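Putative oxidoreductase with NAD(P)-binding Rossmann-fold domain (Clostridium difficile, PDB 3UUW) probably acts as an NAD(P)-dependent dehydrogenase of the Gfo/Idh/MocA family, binding its nucleotide cofactor on a Rossmann-fold domain. Local coordinates at residues Lys8-Tyr22 with Ile60-Ser74. Residues are numbered along the deposited sequence; the frame is centred on the assembly and turned at random.
Sequences KMGMIGLGSIAQKAY and IESLAKKCDCIFLHS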
loop_
_atom_site.group_PDB
_atom_site.type_symbol
_atom_site.label_atom_id
_atom_site.label_comp_id
_atom_site.label_asym_id
_atom_site.label_seq_id
_atom_site.Cartn_x
_atom_site.Cartn_y
_atom_site.Cartn_z
ATOM N N LYS A 8 -18.493 -11.593 -40.565
ATOM C CA LYS A 8 -19.067 -12.794 -39.974
ATOM C C LYS A 8 -17.973 -13.514 -39.184
ATOM O O LYS A 8 -16.935 -13.870 -39.735
ATOM C CB LYS A 8 -19.616 -13.722 -41.064
ATOM C CG LYS A 8 -20.760 -13.123 -41.908
ATOM C CD LYS A 8 -21.356 -14.144 -42.892
ATOM C CE LYS A 8 -22.408 -15.058 -42.233
ATOM N NZ LYS A 8 -22.728 -16.320 -43.015
ATOM N N MET A 9 -18.211 -13.738 -37.904
ATOM C CA MET A 9 -17.226 -14.395 -37.041
ATOM C C MET A 9 -17.772 -15.690 -36.466
ATOM O O MET A 9 -18.957 -15.774 -36.113
ATOM C CB MET A 9 -16.823 -13.427 -35.912
ATOM C CG MET A 9 -15.759 -13.913 -34.900
ATOM S SD MET A 9 -16.390 -14.992 -33.602
ATOM C CE MET A 9 -17.327 -13.823 -32.628
ATOM N N GLY A 10 -16.893 -16.682 -36.348
ATOM C CA GLY A 10 -17.208 -17.933 -35.684
ATOM C C GLY A 10 -16.146 -18.174 -34.637
ATOM O O GLY A 10 -15.045 -17.615 -34.706
ATOM N N MET A 11 -16.451 -19.044 -33.691
ATOM C CA MET A 11 -15.506 -19.430 -32.662
ATOM C C MET A 11 -15.327 -20.934 -32.686
ATOM O O MET A 11 -16.310 -21.670 -32.766
ATOM C CB MET A 11 -15.995 -18.998 -31.268
ATOM C CG MET A 11 -15.006 -19.296 -30.163
ATOM S SD MET A 11 -15.504 -18.564 -28.581
ATOM C CE MET A 11 -15.247 -16.836 -28.899
ATOM N N ILE A 12 -14.070 -21.384 -32.606
ATOM C CA ILE A 12 -13.758 -22.801 -32.498
ATOM C C ILE A 12 -12.994 -23.037 -31.204
ATOM O O ILE A 12 -11.951 -22.417 -30.959
ATOM C CB ILE A 12 -12.946 -23.304 -33.731
ATOM C CG1 ILE A 12 -13.833 -23.281 -34.980
ATOM C CG2 ILE A 12 -12.395 -24.682 -33.504
ATOM C CD1 ILE A 12 -13.086 -23.556 -36.294
ATOM N N GLY A 13 -13.499 -23.971 -30.392
ATOM C CA GLY A 13 -12.909 -24.285 -29.094
ATOM C C GLY A 13 -13.642 -23.476 -28.048
ATOM O O GLY A 13 -13.535 -22.248 -28.012
ATOM N N LEU A 14 -14.456 -24.137 -27.242
ATOM C CA LEU A 14 -15.242 -23.457 -26.228
ATOM C C LEU A 14 -14.835 -23.919 -24.827
ATOM O O LEU A 14 -15.685 -24.081 -23.949
ATOM C CB LEU A 14 -16.719 -23.669 -26.475
ATOM C CG LEU A 14 -17.249 -23.213 -27.838
ATOM C CD1 LEU A 14 -18.693 -23.664 -28.033
ATOM C CD2 LEU A 14 -17.115 -21.697 -27.971
ATOM N N GLY A 15 -13.524 -24.053 -24.634
ATOM C CA GLY A 15 -12.924 -24.463 -23.363
ATOM C C GLY A 15 -12.870 -23.348 -22.323
ATOM O O GLY A 15 -13.501 -22.309 -22.474
ATOM N N SER A 16 -12.100 -23.555 -21.264
ATOM C CA SER A 16 -12.115 -22.600 -20.152
ATOM C C SER A 16 -11.612 -21.207 -20.571
ATOM O O SER A 16 -12.172 -20.207 -20.156
ATOM C CB SER A 16 -11.353 -23.141 -18.942
ATOM O OG SER A 16 -9.962 -23.165 -19.191
ATOM N N ILE A 17 -10.582 -21.143 -21.401
ATOM C CA ILE A 17 -10.068 -19.855 -21.875
ATOM C C ILE A 17 -11.097 -19.116 -22.737
ATOM O O ILE A 17 -11.340 -17.915 -22.566
ATOM C CB ILE A 17 -8.729 -20.048 -22.618
ATOM C CG1 ILE A 17 -7.680 -20.644 -21.667
ATOM C CG2 ILE A 17 -8.259 -18.763 -23.180
ATOM C CD1 ILE A 17 -7.457 -19.835 -20.403
ATOM N N ALA A 18 -11.747 -19.816 -23.658
ATOM C CA ALA A 18 -12.792 -19.177 -24.446
ATOM C C ALA A 18 -13.899 -18.642 -23.531
ATOM O O ALA A 18 -14.368 -17.509 -23.701
ATOM C CB ALA A 18 -13.401 -20.167 -25.467
ATOM N N GLN A 19 -14.289 -19.462 -22.556
ATOM C CA GLN A 19 -15.379 -19.108 -21.646
ATOM C C GLN A 19 -15.084 -17.918 -20.745
ATOM O O GLN A 19 -16.002 -17.158 -20.426
ATOM C CB GLN A 19 -15.798 -20.320 -20.809
ATOM C CG GLN A 19 -16.541 -21.354 -21.646
ATOM C CD GLN A 19 -17.021 -22.500 -20.820
ATOM O OE1 GLN A 19 -17.750 -22.314 -19.840
ATOM N NE2 GLN A 19 -16.594 -23.686 -21.175
ATOM N N LYS A 20 -13.839 -17.744 -20.317
ATOM C CA LYS A 20 -13.539 -16.652 -19.388
ATOM C C LYS A 20 -12.904 -15.407 -20.012
ATOM O O LYS A 20 -13.088 -14.316 -19.473
ATOM C CB LYS A 20 -12.653 -17.143 -18.226
ATOM C CG LYS A 20 -11.204 -17.349 -18.574
ATOM C CD LYS A 20 -10.436 -17.839 -17.353
ATOM C CE LYS A 20 -8.979 -18.048 -17.666
ATOM N NZ LYS A 20 -8.242 -18.513 -16.470
ATOM N N ALA A 21 -12.174 -15.575 -21.125
ATOM C CA ALA A 21 -11.375 -14.475 -21.740
ATOM C C ALA A 21 -11.897 -13.921 -23.043
ATOM O O ALA A 21 -11.476 -12.802 -23.447
ATOM C CB ALA A 21 -9.929 -14.938 -21.957
ATOM N N TYR A 22 -12.762 -14.683 -23.737
ATOM C CA TYR A 22 -13.267 -14.277 -25.056
ATOM C C TYR A 22 -14.770 -14.167 -25.183
ATOM O O TYR A 22 -15.263 -13.100 -25.599
ATOM C CB TYR A 22 -12.685 -15.166 -26.149
ATOM C CG TYR A 22 -11.199 -14.990 -26.250
ATOM C CD1 TYR A 22 -10.663 -13.910 -26.937
ATOM C CD2 TYR A 22 -10.326 -15.841 -25.583
ATOM C CE1 TYR A 22 -9.284 -13.724 -27.029
ATOM C CE2 TYR A 22 -8.944 -15.665 -25.655
ATOM C CZ TYR A 22 -8.431 -14.602 -26.363
ATOM O OH TYR A 22 -7.062 -14.411 -26.452
ATOM N N ILE A 60 -15.671 -27.969 -37.848
ATOM C CA ILE A 60 -14.813 -26.843 -38.171
ATOM C C ILE A 60 -15.107 -26.363 -39.578
ATOM O O ILE A 60 -15.218 -25.166 -39.825
ATOM C CB ILE A 60 -13.317 -27.259 -38.105
ATOM C CG1 ILE A 60 -12.895 -27.469 -36.664
ATOM C CG2 ILE A 60 -12.416 -26.190 -38.769
ATOM C CD1 ILE A 60 -11.642 -28.354 -36.510
ATOM N N GLU A 61 -15.241 -27.307 -40.506
ATOM C CA GLU A 61 -15.440 -26.950 -41.903
ATOM C C GLU A 61 -16.772 -26.265 -42.169
ATOM O O GLU A 61 -16.803 -25.249 -42.846
ATOM C CB GLU A 61 -15.265 -28.163 -42.814
ATOM C CG GLU A 61 -13.856 -28.719 -42.840
ATOM C CD GLU A 61 -13.507 -29.643 -41.670
ATOM O OE1 GLU A 61 -14.391 -29.959 -40.833
ATOM O OE2 GLU A 61 -12.324 -30.066 -41.609
ATOM N N SER A 62 -17.862 -26.796 -41.627
ATOM C CA SER A 62 -19.174 -26.194 -41.853
ATOM C C SER A 62 -19.256 -24.781 -41.292
ATOM O O SER A 62 -19.902 -23.915 -41.874
ATOM C CB SER A 62 -20.298 -27.057 -41.279
ATOM O OG SER A 62 -20.183 -27.210 -39.885
ATOM N N LEU A 63 -18.615 -24.545 -40.152
ATOM C CA LEU A 63 -18.631 -23.209 -39.572
ATOM C C LEU A 63 -17.790 -22.251 -40.417
ATOM O O LEU A 63 -18.234 -21.148 -40.744
ATOM C CB LEU A 63 -18.115 -23.234 -38.135
ATOM C CG LEU A 63 -17.986 -21.885 -37.411
ATOM C CD1 LEU A 63 -19.349 -21.129 -37.336
ATOM C CD2 LEU A 63 -17.398 -22.109 -36.021
ATOM N N ALA A 64 -16.578 -22.678 -40.761
ATOM C CA ALA A 64 -15.643 -21.834 -41.499
ATOM C C ALA A 64 -16.223 -21.356 -42.820
ATOM O O ALA A 64 -15.971 -20.238 -43.233
ATOM C CB ALA A 64 -14.328 -22.558 -41.729
ATOM N N LYS A 65 -16.986 -22.221 -43.485
ATOM C CA LYS A 65 -17.608 -21.884 -44.774
ATOM C C LYS A 65 -18.636 -20.758 -44.676
ATOM O O LYS A 65 -18.998 -20.154 -45.694
ATOM C CB LYS A 65 -18.244 -23.135 -45.403
ATOM C CG LYS A 65 -17.210 -24.111 -45.914
ATOM C CD LYS A 65 -17.805 -25.468 -46.270
ATOM C CE LYS A 65 -16.697 -26.441 -46.670
ATOM N NZ LYS A 65 -17.184 -27.844 -46.842
ATOM N N LYS A 66 -19.111 -20.483 -43.464
ATOM C CA LYS A 66 -20.093 -19.430 -43.231
ATOM C C LYS A 66 -19.512 -18.192 -42.535
ATOM O O LYS A 66 -20.274 -17.321 -42.140
ATOM C CB LYS A 66 -21.232 -19.979 -42.362
ATOM C CG LYS A 66 -22.054 -21.075 -43.004
ATOM C CD LYS A 66 -22.858 -20.567 -44.185
ATOM C CE LYS A 66 -23.820 -21.632 -44.677
ATOM N NZ LYS A 66 -24.740 -21.099 -45.702
ATOM N N CYS A 67 -18.189 -18.131 -42.377
ATOM C CA CYS A 67 -17.519 -17.043 -41.643
ATOM C C CYS A 67 -16.446 -16.356 -42.466
ATOM O O CYS A 67 -15.919 -16.938 -43.418
ATOM C CB CYS A 67 -16.847 -17.618 -40.379
ATOM S SG CYS A 67 -17.996 -18.258 -39.168
ATOM N N ASP A 68 -16.129 -15.114 -42.104
ATOM C CA ASP A 68 -15.003 -14.387 -42.685
ATOM C C ASP A 68 -13.767 -14.540 -41.788
ATOM O O ASP A 68 -12.628 -14.382 -42.248
ATOM C CB ASP A 68 -15.337 -12.900 -42.834
ATOM C CG ASP A 68 -16.531 -12.653 -43.712
ATOM O OD1 ASP A 68 -16.513 -13.128 -44.868
ATOM O OD2 ASP A 68 -17.493 -11.948 -43.281
ATOM N N CYS A 69 -14.000 -14.848 -40.511
ATOM C CA CYS A 69 -12.915 -14.976 -39.546
ATOM C C CYS A 69 -13.319 -15.894 -38.401
ATOM O O CYS A 69 -14.514 -16.100 -38.132
ATOM C CB CYS A 69 -12.502 -13.607 -39.012
ATOM S SG CYS A 69 -13.742 -12.764 -37.975
ATOM N N ILE A 70 -12.308 -16.429 -37.726
ATOM C CA ILE A 70 -12.486 -17.371 -36.644
ATOM C C ILE A 70 -11.565 -17.029 -35.485
ATOM O O ILE A 70 -10.382 -16.730 -35.693
ATOM C CB ILE A 70 -12.129 -18.805 -37.101
ATOM C CG1 ILE A 70 -13.060 -19.280 -38.234
ATOM C CG2 ILE A 70 -12.131 -19.804 -35.913
ATOM C CD1 ILE A 70 -14.439 -19.686 -37.803
ATOM N N PHE A 71 -12.126 -17.078 -34.278
ATOM C CA PHE A 71 -11.370 -17.064 -33.013
ATOM C C PHE A 71 -11.201 -18.535 -32.624
ATOM O O PHE A 71 -12.183 -19.268 -32.447
ATOM C CB PHE A 71 -12.117 -16.279 -31.911
ATOM C CG PHE A 71 -11.934 -14.795 -31.996
ATOM C CD1 PHE A 71 -12.626 -14.044 -32.918
ATOM C CD2 PHE A 71 -11.086 -14.147 -31.116
ATOM C CE1 PHE A 71 -12.454 -12.683 -32.995
ATOM C CE2 PHE A 71 -10.909 -12.776 -31.192
ATOM C CZ PHE A 71 -11.584 -12.055 -32.123
ATOM N N LEU A 72 -9.949 -18.968 -32.573
ATOM C CA LEU A 72 -9.577 -20.348 -32.282
ATOM C C LEU A 72 -8.926 -20.468 -30.900
ATOM O O LEU A 72 -7.863 -19.897 -30.632
ATOM C CB LEU A 72 -8.603 -20.834 -33.362
ATOM C CG LEU A 72 -8.052 -22.223 -33.182
ATOM C CD1 LEU A 72 -9.152 -23.270 -33.224
ATOM C CD2 LEU A 72 -7.016 -22.488 -34.276
ATOM N N HIS A 73 -9.575 -21.220 -30.023
ATOM C CA HIS A 73 -9.111 -21.339 -28.635
ATOM C C HIS A 73 -8.891 -22.783 -28.272
ATOM O O HIS A 73 -9.128 -23.182 -27.141
ATOM C CB HIS A 73 -10.118 -20.683 -27.666
ATOM C CG HIS A 73 -10.543 -19.311 -28.077
ATOM N ND1 HIS A 73 -9.684 -18.230 -28.086
ATOM C CD2 HIS A 73 -11.735 -18.844 -28.510
ATOM C CE1 HIS A 73 -10.326 -17.165 -28.524
ATOM N NE2 HIS A 73 -11.574 -17.506 -28.785
ATOM N N SER A 74 -8.413 -23.561 -29.234
ATOM C CA SER A 74 -8.141 -24.996 -29.026
ATOM C C SER A 74 -6.757 -25.245 -28.433
ATOM O O SER A 74 -5.945 -24.334 -28.294
ATOM C CB SER A 74 -8.286 -25.755 -30.347
ATOM O OG SER A 74 -7.259 -25.403 -31.254
HETATM O O HOH W 1 -11.409 -24.713 -26.221
HETATM O O HOH W 2 -10.675 -22.487 -24.645
#
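His73 and Tyr22 form an offset stack, with ring centroids 4.1 Å apart and planes at 25°. His73 CE1 lies over one face of the tyrosine ring, 3.2 Å from Tyr22 CD2. Met11 meets the edge of the imidazole: its CG is 3.7 Å from His73 CD2, and SD lies beside the same edge. Ala18 CB also touches His73 CD2. Farther along this side of the sheet, Met9 CG, anti to the backbone N (chi1 -179°), comes to the edge of the Phe71 ring, 3.7 Å from Phe71 CD1. The chain then bends, and Met9 SD stands obliquely to the ring in a Met-aromatic contact.

On the opposite side of the sheet, Ile12 packs against both strand 69-72 and helix 60-64. Ile12 CG2 packs on Leu72 CD1 at 3.5 Å. Its CD1 reaches Ile60 CG2 and Ile70 CG2, while CG1 meets Leu63 CD2.

Strands 8-12 and 69-72 are parallel neighbours in the five-stranded Rossmann sheet. Gly13, Gly15 and Ala18 fit the GxGxxA pattern of the dinucleotide-binding turn, consistent with a cofactor site here. The strand pairing ends in a nearly straight hydrogen bond from His73 N to Ile12 O, 2.8 Å. Gly15, the N-cap of helix 16-26, is linked to His73 O through a water, and a second water joins that oxygen to Ala18 N.

At the other end, Lys8 O accepts from both Asp68 N and Cys69 N. Lys8 N in turn donates a hydrogen bond to Asp68 OD2, meeting the carboxylate on its anti side, somewhat out of plane. Lys8 NZ donates a hydrogen bond to Lys66 O, 2.8 Å.

Asp96 probably helps to position both stacked rings: its OD2 is hydrogen-bonded to His73 ND1 and its OD1 to Tyr22 OH, which is also hydrogen-bonded to Tyr94 OH. Phe276 of helix 269-281 meets Phe71 edge-to-face.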